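Local coordinates for protein farnesyl diphosphate synthase (Rhodobacter capsulatus, PDB 3M0G) that probably condenses isopentenyl diphosphate with farnesyl diphosphate, in a magnesium-dependent prenyl transfer, to give geranylgeranyl diphosphate for carotenoid synthesis, at residues A61-A66 and A191-A196; L48-A53 and P65-V70; P125-G128 and N132-A135; K8-A13 and L44-A49. All blocks are in the same frame, centred on the assembly; numbering follows the deposited sequence.

Contact 1 (A61-A66 and A191-A196). Unlike the reference sequence in segment 61-66: A61 (reference Glu). Unlike the reference sequence in segment 191-196: L193 (reference Ile).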
loop_
_atom_site.group_PDB
_atom_site.type_symbol
_atom_site.label_atom_id
_atom_site.label_comp_id
_atom_site.label_asym_id
_atom_site.label_seq_id
_atom_site.Cartn_x
_atom_site.Cartn_y
_atom_site.Cartn_z
ATOM N N ALA B 61 2.564 13.408 20.394
ATOM C CA ALA B 61 3.741 13.565 19.535
ATOM C C ALA B 61 4.412 12.224 19.177
ATOM O O ALA B 61 4.764 11.985 18.006
ATOM C CB ALA B 61 4.743 14.520 20.174
ATOM N N GLN B 62 4.568 11.343 20.163
ATOM C CA GLN B 62 5.059 9.990 19.875
ATOM C C GLN B 62 4.050 9.171 19.053
ATOM O O GLN B 62 4.444 8.375 18.198
ATOM C CB GLN B 62 5.450 9.250 21.153
ATOM C CG GLN B 62 5.973 7.835 20.917
ATOM C CD GLN B 62 6.401 7.132 22.187
ATOM O OE1 GLN B 62 6.705 7.767 23.203
ATOM N NE2 GLN B 62 6.428 5.814 22.137
ATOM N N ALA B 63 2.758 9.371 19.309
ATOM C CA ALA B 63 1.691 8.620 18.589
ATOM C C ALA B 63 1.342 9.155 17.203
ATOM O O ALA B 63 0.707 8.452 16.403
ATOM C CB ALA B 63 0.419 8.570 19.438
HETATM N N MSE B 64 1.741 10.392 16.915
HETATM C CA MSE B 64 1.259 11.092 15.710
HETATM C C MSE B 64 1.494 10.371 14.362
HETATM O O MSE B 64 0.564 10.307 13.526
HETATM C CB MSE B 64 1.790 12.521 15.651
HETATM C CG MSE B 64 1.329 13.280 14.423
HETATM SE SE MSE B 64 -0.597 13.557 14.473
HETATM C CE MSE B 64 -0.646 14.723 15.999
ATOM N N PRO B 65 2.720 9.837 14.132
ATOM C CA PRO B 65 2.921 9.130 12.864
ATOM C C PRO B 65 1.938 7.973 12.663
ATOM O O PRO B 65 1.577 7.685 11.535
ATOM C CB PRO B 65 4.357 8.607 12.965
ATOM C CG PRO B 65 5.014 9.532 13.960
ATOM C CD PRO B 65 3.952 9.856 14.945
ATOM N N ALA B 66 1.514 7.329 13.747
ATOM C CA ALA B 66 0.526 6.257 13.647
ATOM C C ALA B 66 -0.857 6.808 13.287
ATOM O O ALA B 66 -1.579 6.217 12.474
ATOM C CB ALA B 66 0.473 5.440 14.929
ATOM N N ALA B 191 -1.793 0.256 22.067
ATOM C CA ALA B 191 -1.261 -0.960 22.684
ATOM C C ALA B 191 -0.003 -1.482 21.954
ATOM O O ALA B 191 0.949 -1.903 22.611
ATOM C CB ALA B 191 -2.327 -2.025 22.785
ATOM N N ILE B 192 0.000 -1.449 20.613
ATOM C CA ILE B 192 1.194 -1.825 19.814
ATOM C C ILE B 192 2.421 -1.005 20.202
ATOM O O ILE B 192 3.491 -1.573 20.449
ATOM C CB ILE B 192 0.937 -1.747 18.273
ATOM C CG1 ILE B 192 -0.140 -2.759 17.887
ATOM C CG2 ILE B 192 2.248 -1.986 17.453
ATOM C CD1 ILE B 192 -0.819 -2.523 16.527
ATOM N N LEU B 193 2.261 0.317 20.288
ATOM C CA LEU B 193 3.370 1.208 20.588
ATOM C C LEU B 193 3.854 1.082 22.037
ATOM O O LEU B 193 4.963 1.503 22.350
ATOM C CB LEU B 193 3.021 2.678 20.266
ATOM C CG LEU B 193 2.576 3.097 18.854
ATOM C CD1 LEU B 193 2.283 4.599 18.803
ATOM C CD2 LEU B 193 3.568 2.701 17.753
ATOM N N ALA B 194 3.026 0.501 22.908
ATOM C CA ALA B 194 3.395 0.308 24.309
ATOM C C ALA B 194 3.878 -1.118 24.577
ATOM O O ALA B 194 4.286 -1.424 25.679
ATOM C CB ALA B 194 2.209 0.643 25.223
ATOM N N GLY B 195 3.830 -1.977 23.562
ATOM C CA GLY B 195 4.152 -3.397 23.715
ATOM C C GLY B 195 3.251 -4.138 24.698
ATOM O O GLY B 195 3.688 -5.095 25.355
ATOM N N ALA B 196 1.993 -3.703 24.796
ATOM C CA ALA B 196 1.074 -4.213 25.808
ATOM C C ALA B 196 -0.033 -5.080 25.220
ATOM O O ALA B 196 -0.123 -5.244 23.995
ATOM C CB ALA B 196 0.485 -3.057 26.605
#
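L193 reaches across to helix 60-81 and lays its methyl CD1 against A63 and A66, which makes this pair of segments a clear example of one leucine spanning the interval between two helices. CD1 approaches the backbone most closely, 4.1 Å from A63 CA, and the same methyl lies 4.4 Å from A66 CB. A63 and A66 are three positions apart, so their small side chains offer it a shallow seat one turn long. The leucine gets there because CG is anti to its own carbonyl carbon (chi1 -57°) and the chain then continues fully extended through chi2 (180°), which carries CD1 well forward of the backbone. Even here the packing is modest: the nearest CA atoms, those of A63 and L193, are 7.9 Å apart.

The other side is looser. Q62 is partly exposed and adds mainly the outer margin, its carbonyl O lying 4.4 Å from L193 CD1, while its side-chain NE2 makes a weak hydrogen bond to L127 O. After L193 the chain leaves the helix through a Schellman motif, the exposed G195 taking a positive phi: G195 N bonds back to I192 O, and A191 O takes A194 N and A196 N from opposite faces of its plane.

Helix 60-81 is kinked within the seat itself, where the N atoms of P65 and A66 lack a bond to the turn before. Around the contact, helix 130-144 covers A66 and I192, the loop residue L127 lies on P65, and helix 3-23 packs against the selenomethionine M64, which points away from L193.

Contact 2 (L48-A53 and P65-V70)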
loop_
_atom_site.group_PDB
_atom_site.type_symbol
_atom_site.label_atom_id
_atom_site.label_comp_id
_atom_site.label_asym_id
_atom_site.label_seq_id
_atom_site.Cartn_x
_atom_site.Cartn_y
_atom_site.Cartn_z
ATOM N N LEU B 48 -8.701 7.645 17.712
ATOM C CA LEU B 48 -8.559 6.341 18.369
ATOM C C LEU B 48 -7.115 5.868 18.578
ATOM O O LEU B 48 -6.812 5.200 19.586
ATOM C CB LEU B 48 -9.319 5.271 17.577
ATOM C CG LEU B 48 -10.852 5.274 17.619
ATOM C CD1 LEU B 48 -11.334 4.188 16.661
ATOM C CD2 LEU B 48 -11.351 4.982 19.001
ATOM N N ALA B 49 -6.238 6.236 17.653
ATOM C CA ALA B 49 -4.828 5.900 17.741
ATOM C C ALA B 49 -4.215 6.703 18.866
ATOM O O ALA B 49 -3.559 6.153 19.758
ATOM C CB ALA B 49 -4.117 6.221 16.420
ATOM N N ILE B 50 -4.449 8.011 18.827
ATOM C CA ILE B 50 -3.891 8.919 19.842
ATOM C C ILE B 50 -4.442 8.653 21.241
ATOM O O ILE B 50 -3.734 8.833 22.269
ATOM C CB ILE B 50 -4.131 10.402 19.445
ATOM C CG1 ILE B 50 -3.236 10.769 18.250
ATOM C CG2 ILE B 50 -3.847 11.341 20.638
ATOM C CD1 ILE B 50 -3.675 12.011 17.443
ATOM N N GLU B 51 -5.725 8.293 21.287
ATOM C CA GLU B 51 -6.392 8.078 22.545
ATOM C C GLU B 51 -5.974 6.761 23.168
ATOM O O GLU B 51 -5.826 6.657 24.373
ATOM C CB GLU B 51 -7.903 8.160 22.377
ATOM C CG GLU B 51 -8.408 9.543 21.957
ATOM C CD GLU B 51 -7.851 10.679 22.788
ATOM O OE1 GLU B 51 -8.231 10.814 23.980
ATOM O OE2 GLU B 51 -7.034 11.458 22.243
ATOM N N SER B 52 -5.758 5.756 22.330
ATOM C CA SER B 52 -5.349 4.452 22.819
ATOM C C SER B 52 -3.878 4.466 23.206
ATOM O O SER B 52 -3.466 3.690 24.063
ATOM C CB SER B 52 -5.639 3.362 21.780
ATOM O OG SER B 52 -4.901 3.568 20.589
ATOM N N ALA B 53 -3.095 5.356 22.589
ATOM C CA ALA B 53 -1.701 5.556 22.991
ATOM C C ALA B 53 -1.661 6.220 24.358
ATOM O O ALA B 53 -0.920 5.783 25.247
ATOM C CB ALA B 53 -0.943 6.398 21.965
ATOM N N PRO B 65 2.720 9.837 14.132
ATOM C CA PRO B 65 2.921 9.130 12.864
ATOM C C PRO B 65 1.938 7.973 12.663
ATOM O O PRO B 65 1.577 7.685 11.535
ATOM C CB PRO B 65 4.357 8.607 12.965
ATOM C CG PRO B 65 5.014 9.532 13.960
ATOM C CD PRO B 65 3.952 9.856 14.945
ATOM N N ALA B 66 1.514 7.329 13.747
ATOM C CA ALA B 66 0.526 6.257 13.647
ATOM C C ALA B 66 -0.857 6.808 13.287
ATOM O O ALA B 66 -1.579 6.217 12.474
ATOM C CB ALA B 66 0.473 5.440 14.929
ATOM N N ALA B 67 -1.199 7.944 13.886
ATOM C CA ALA B 67 -2.444 8.652 13.600
ATOM C C ALA B 67 -2.457 9.105 12.159
ATOM O O ALA B 67 -3.471 8.992 11.474
ATOM C CB ALA B 67 -2.591 9.849 14.517
ATOM N N LEU B 68 -1.318 9.623 11.707
ATOM C CA LEU B 68 -1.163 10.052 10.327
ATOM C C LEU B 68 -1.308 8.885 9.358
ATOM O O LEU B 68 -2.002 8.985 8.336
ATOM C CB LEU B 68 0.173 10.772 10.143
ATOM C CG LEU B 68 0.198 12.203 10.689
ATOM C CD1 LEU B 68 1.522 12.910 10.366
ATOM C CD2 LEU B 68 -0.994 13.000 10.158
ATOM N N ALA B 69 -0.676 7.763 9.688
ATOM C CA ALA B 69 -0.728 6.584 8.818
ATOM C C ALA B 69 -2.154 6.099 8.591
ATOM O O ALA B 69 -2.519 5.773 7.441
ATOM C CB ALA B 69 0.141 5.448 9.375
ATOM N N VAL B 70 -2.946 6.012 9.666
ATOM C CA VAL B 70 -4.323 5.536 9.541
ATOM C C VAL B 70 -5.214 6.515 8.791
ATOM O O VAL B 70 -6.085 6.091 8.044
ATOM C CB VAL B 70 -4.975 5.011 10.898
ATOM C CG1 VAL B 70 -5.335 6.132 11.867
ATOM C CG2 VAL B 70 -6.187 4.142 10.630
#
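I50 and A49 both press on A67, where helices 44-55 and 60-81 draw so close that A49 CA and A67 CA are 5.5 Å apart. Following I50 outward explains how a residue beside the interface still joins it. Its CB remains 5.2 Å from A67 CB and contributes little. CG1, placed anti to the carbonyl carbon (chi1 -71°), turns in toward the neighbouring helix and comes within 3.9 Å of A67 CB; CD1 continues past it, touching the same methyl at 3.8 Å and closing the chain over it. The branch methyl CG2 takes the other course, away from helix 60-81.

A49 fills the position next to it with a single methyl, CB resting 4.1 Å from A67 CA. A67 thus has one neighbour over its backbone and another against its CB, and small side chains on both helices permit the short separation.

Further round helix 44-55, E51 forms a salt bridge with R6 of helix 3-23 and S52 OG accepts a hydrogen bond from G190 N of helix 168-194. The two segments run in roughly opposite directions and are linked by a short connection, an alpha-helical hairpin within the all-helical fold of the polyprenyl synthetases.

Contact 3 (P125-G128 and N132-A135)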
loop_
_atom_site.group_PDB
_atom_site.type_symbol
_atom_site.label_atom_id
_atom_site.label_comp_id
_atom_site.label_asym_id
_atom_site.label_seq_id
_atom_site.Cartn_x
_atom_site.Cartn_y
_atom_site.Cartn_z
ATOM N N PRO B 125 10.944 6.685 13.384
ATOM C CA PRO B 125 11.519 6.261 14.663
ATOM C C PRO B 125 10.939 6.997 15.864
ATOM O O PRO B 125 11.040 6.494 16.979
ATOM C CB PRO B 125 13.010 6.588 14.513
ATOM C CG PRO B 125 13.083 7.576 13.404
ATOM C CD PRO B 125 11.978 7.226 12.480
ATOM N N VAL B 126 10.323 8.160 15.629
ATOM C CA VAL B 126 9.544 8.872 16.657
ATOM C C VAL B 126 8.537 7.935 17.328
ATOM O O VAL B 126 8.223 8.090 18.506
ATOM C CB VAL B 126 8.834 10.115 16.038
ATOM C CG1 VAL B 126 7.464 10.389 16.673
ATOM C CG2 VAL B 126 9.747 11.350 16.113
ATOM N N LEU B 127 8.035 6.961 16.566
ATOM C CA LEU B 127 7.079 5.974 17.065
ATOM C C LEU B 127 7.631 5.056 18.143
ATOM O O LEU B 127 6.860 4.515 18.932
ATOM C CB LEU B 127 6.567 5.094 15.906
ATOM C CG LEU B 127 5.588 5.719 14.927
ATOM C CD1 LEU B 127 5.533 4.880 13.661
ATOM C CD2 LEU B 127 4.202 5.854 15.552
ATOM N N GLY B 128 8.951 4.853 18.159
ATOM C CA GLY B 128 9.583 3.949 19.122
ATOM C C GLY B 128 10.403 2.810 18.538
ATOM O O GLY B 128 10.918 2.906 17.414
ATOM N N ASN B 132 8.230 -2.599 17.799
ATOM C CA ASN B 132 6.856 -2.063 17.828
ATOM C C ASN B 132 6.468 -1.531 16.438
ATOM O O ASN B 132 5.321 -1.684 16.004
ATOM C CB ASN B 132 6.717 -0.982 18.923
ATOM C CG ASN B 132 6.838 -1.551 20.337
ATOM O OD1 ASN B 132 6.827 -2.766 20.530
ATOM N ND2 ASN B 132 6.955 -0.666 21.336
ATOM N N ARG B 133 7.421 -0.913 15.735
ATOM C CA ARG B 133 7.130 -0.359 14.412
ATOM C C ARG B 133 6.776 -1.432 13.393
ATOM O O ARG B 133 5.847 -1.255 12.613
ATOM C CB ARG B 133 8.259 0.555 13.913
ATOM C CG ARG B 133 8.284 1.938 14.590
ATOM C CD ARG B 133 9.374 2.822 14.010
ATOM N NE ARG B 133 10.662 2.575 14.656
ATOM C CZ ARG B 133 11.853 2.709 14.077
ATOM N NH1 ARG B 133 11.961 3.070 12.808
ATOM N NH2 ARG B 133 12.949 2.463 14.778
ATOM N N VAL B 134 7.487 -2.557 13.422
ATOM C CA VAL B 134 7.150 -3.641 12.508
ATOM C C VAL B 134 5.803 -4.269 12.887
ATOM O O VAL B 134 5.076 -4.677 12.023
ATOM C CB VAL B 134 8.279 -4.699 12.389
ATOM C CG1 VAL B 134 8.318 -5.644 13.608
ATOM C CG2 VAL B 134 8.113 -5.506 11.106
ATOM N N ALA B 135 5.490 -4.348 14.178
ATOM C CA ALA B 135 4.181 -4.853 14.611
ATOM C C ALA B 135 3.101 -3.882 14.139
ATOM O O ALA B 135 1.980 -4.294 13.849
ATOM C CB ALA B 135 4.143 -5.024 16.126
HETATM O O HOH W 1 6.890 2.142 20.171
#
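R133 wraps its side chain along P125, L127 and G128, and its strongest grip within this contact is on a backbone oxygen: NE donates to G128 O over 2.8 Å. That bond is bent, with an N-H...O angle of 143°, and the donor stands 32° out of the carbonyl plane; NH2 adds a weak second bond to the same oxygen. P125 CA lies over the centre of one face of the guanidinium, 3.6 Å above its plane, while the aliphatic stem packs its CG 3.8 Å from L127 CB. A bend at chi3 (-85°) brings the flat group round to both the proline and the glycine carbonyl.

In the next shell, NH1 donates to T123 O, so the one arginine holds carbonyls on the two sides of the short 3-10 turn, T123 before it and G128 after it. The backbone angles of G128 call for glycine, and G128 N closes that turn on P125 O. A water bridges the other flank, giving a hydrogen bond to L127 O (2.7 Å) and accepting one from N132 ND2 (3.0 Å).

A methionine here would probably leave the G128 and T123 carbonyls without their shared donor and the turn less firmly fixed to helix 130-144. R133 also packs on V134 of the second subunit. In this contact the cation spends its N-H groups on backbone carbonyls and not on a carboxylate, so hydrogen bonds probably tie the turn to the helix.

Contact 4 (K8-A13 and L44-A49). Unlike the reference sequence in segment 8-13: A13 (reference Gly).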
loop_
_atom_site.group_PDB
_atom_site.type_symbol
_atom_site.label_atom_id
_atom_site.label_comp_id
_atom_site.label_asym_id
_atom_site.label_seq_id
_atom_site.Cartn_x
_atom_site.Cartn_y
_atom_site.Cartn_z
ATOM N N LYS B 8 -11.595 18.018 18.754
ATOM C CA LYS B 8 -11.186 19.232 18.054
ATOM C C LYS B 8 -9.666 19.426 18.095
ATOM O O LYS B 8 -9.069 19.827 17.090
ATOM C CB LYS B 8 -11.888 20.450 18.662
ATOM C CG LYS B 8 -12.531 21.395 17.653
ATOM C CD LYS B 8 -11.512 22.224 16.875
ATOM C CE LYS B 8 -12.200 23.066 15.804
ATOM N NZ LYS B 8 -11.229 23.591 14.806
ATOM N N GLU B 9 -9.055 19.138 19.250
ATOM C CA GLU B 9 -7.596 19.201 19.412
ATOM C C GLU B 9 -6.875 18.230 18.472
ATOM O O GLU B 9 -5.866 18.593 17.855
ATOM C CB GLU B 9 -7.185 18.937 20.870
ATOM C CG GLU B 9 -7.474 20.089 21.827
ATOM C CD GLU B 9 -7.259 19.734 23.303
ATOM O OE1 GLU B 9 -8.195 19.972 24.109
ATOM O OE2 GLU B 9 -6.168 19.224 23.658
ATOM N N VAL B 10 -7.408 17.008 18.362
ATOM C CA VAL B 10 -6.866 15.984 17.466
ATOM C C VAL B 10 -7.021 16.384 15.994
ATOM O O VAL B 10 -6.064 16.281 15.236
ATOM C CB VAL B 10 -7.470 14.569 17.739
ATOM C CG1 VAL B 10 -7.280 13.632 16.550
ATOM C CG2 VAL B 10 -6.851 13.948 18.995
ATOM N N GLN B 11 -8.208 16.851 15.602
ATOM C CA GLN B 11 -8.421 17.335 14.224
ATOM C C GLN B 11 -7.387 18.395 13.792
ATOM O O GLN B 11 -6.754 18.264 12.734
ATOM C CB GLN B 11 -9.842 17.877 14.043
ATOM C CG GLN B 11 -10.910 16.808 13.991
ATOM C CD GLN B 11 -12.292 17.300 14.396
ATOM O OE1 GLN B 11 -12.468 18.429 14.863
ATOM N NE2 GLN B 11 -13.277 16.447 14.225
ATOM N N ASP B 12 -7.206 19.413 14.631
ATOM C CA ASP B 12 -6.298 20.534 14.360
ATOM C C ASP B 12 -4.840 20.092 14.279
ATOM O O ASP B 12 -4.075 20.601 13.465
ATOM C CB ASP B 12 -6.389 21.586 15.471
ATOM C CG ASP B 12 -7.697 22.359 15.469
ATOM O OD1 ASP B 12 -8.417 22.402 14.453
ATOM O OD2 ASP B 12 -7.994 22.960 16.516
ATOM N N ALA B 13 -4.460 19.170 15.160
ATOM C CA ALA B 13 -3.096 18.685 15.214
ATOM C C ALA B 13 -2.830 17.826 13.989
ATOM O O ALA B 13 -1.788 17.967 13.351
ATOM C CB ALA B 13 -2.862 17.904 16.490
ATOM N N LEU B 44 -11.831 10.361 13.187
ATOM C CA LEU B 44 -12.141 9.300 14.188
ATOM C C LEU B 44 -10.961 8.356 14.436
ATOM O O LEU B 44 -10.604 8.076 15.569
ATOM C CB LEU B 44 -13.386 8.474 13.799
ATOM C CG LEU B 44 -13.775 7.241 14.655
ATOM C CD1 LEU B 44 -13.991 7.595 16.113
ATOM C CD2 LEU B 44 -14.995 6.513 14.087
ATOM N N ARG B 45 -10.356 7.882 13.357
ATOM C CA ARG B 45 -9.316 6.870 13.437
ATOM C C ARG B 45 -8.049 7.430 14.082
ATOM O O ARG B 45 -7.497 6.836 15.014
ATOM C CB ARG B 45 -9.082 6.283 12.053
ATOM C CG ARG B 45 -10.324 5.534 11.575
ATOM C CD ARG B 45 -10.312 5.271 10.066
ATOM N NE ARG B 45 -11.589 4.716 9.620
ATOM C CZ ARG B 45 -12.690 5.442 9.385
ATOM N NH1 ARG B 45 -12.694 6.758 9.562
ATOM N NH2 ARG B 45 -13.801 4.844 8.986
ATOM N N ALA B 46 -7.631 8.601 13.604
ATOM C CA ALA B 46 -6.506 9.324 14.174
ATOM C C ALA B 46 -6.763 9.561 15.665
ATOM O O ALA B 46 -5.852 9.473 16.487
ATOM C CB ALA B 46 -6.323 10.627 13.455
ATOM N N PHE B 47 -8.029 9.806 16.011
ATOM C CA PHE B 47 -8.404 10.045 17.390
ATOM C C PHE B 47 -8.222 8.772 18.220
ATOM O O PHE B 47 -7.617 8.802 19.272
ATOM C CB PHE B 47 -9.837 10.590 17.459
ATOM C CG PHE B 47 -10.322 10.863 18.843
ATOM C CD1 PHE B 47 -10.075 12.090 19.454
ATOM C CD2 PHE B 47 -11.055 9.903 19.530
ATOM C CE1 PHE B 47 -10.539 12.354 20.742
ATOM C CE2 PHE B 47 -11.530 10.159 20.821
ATOM C CZ PHE B 47 -11.271 11.381 21.424
ATOM N N LEU B 48 -8.701 7.645 17.712
ATOM C CA LEU B 48 -8.559 6.341 18.369
ATOM C C LEU B 48 -7.115 5.868 18.578
ATOM O O LEU B 48 -6.812 5.200 19.586
ATOM C CB LEU B 48 -9.319 5.271 17.577
ATOM C CG LEU B 48 -10.852 5.274 17.619
ATOM C CD1 LEU B 48 -11.334 4.188 16.661
ATOM C CD2 LEU B 48 -11.351 4.982 19.001
ATOM N N ALA B 49 -6.238 6.236 17.653
ATOM C CA ALA B 49 -4.828 5.900 17.741
ATOM C C ALA B 49 -4.215 6.703 18.866
ATOM O O ALA B 49 -3.559 6.153 19.758
ATOM C CB ALA B 49 -4.117 6.221 16.420
#
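Helix 3-23 packs beside helix 44-55 in the all-helical prenyltransferase core, and the join is made by V10 set against F47 and A46. One methyl of the valine meets the ring, the other the backbone of F47 and the methyl of A46. CG2 approaches the phenyl ring obliquely, 3.7 Å from F47 CD1, whereas V10 CB sits at the ring edge, in its plane. CG1, anti to the backbone N of V10 (chi1 161°), lies 3.9 Å from F47 CA and 4.4 Å from A46 CB. The valine and phenylalanine side chains cross at about a right angle, and V10 CA and F47 CA, the nearest pair, are 6.1 Å apart.

The F47 ring is packed further by L3, R6 and L7 of helix 3-23 and by T276 and C280 of helix 275-285. Polar groups work at the margins: Q11 NE2 bonds to K42 O just before helix 44-55, and K8 NZ pairs with D12 OD1 in a salt bridge of 3.1 Å, one turn apart.

Between the segments themselves the contact is wholly apolar, so it rests on the fit of the valine's two methyls to a phenyl ring and a helix backbone; the K8-D12 salt bridge lies on the exposed side of helix 3-23 and takes no part.

Helices 44-55 and 60-81 string contacts 1, 2 and 4 together. Contacts 2 and 4 share L48 and A49, with centres about 8 Å apart, and I50 CD1 meets V10 CG2 at 4.0 Å between them. Contact 1 continues contact 2 along helix 60-81 through P65 and A66, their centres about 7 Å apart. Contact 3 lies against contact 1, centres also about 7 Å apart, with L193 O 3.1 Å from N132 ND2. Contacts 3 and 4 are the extremes, about 19 Å between centres. Contacts 1 and 2 lie on the first part of helix 60-81, whose far end leads into the first aspartate-rich motif, which probably binds magnesium and the allylic diphosphate as in relatives.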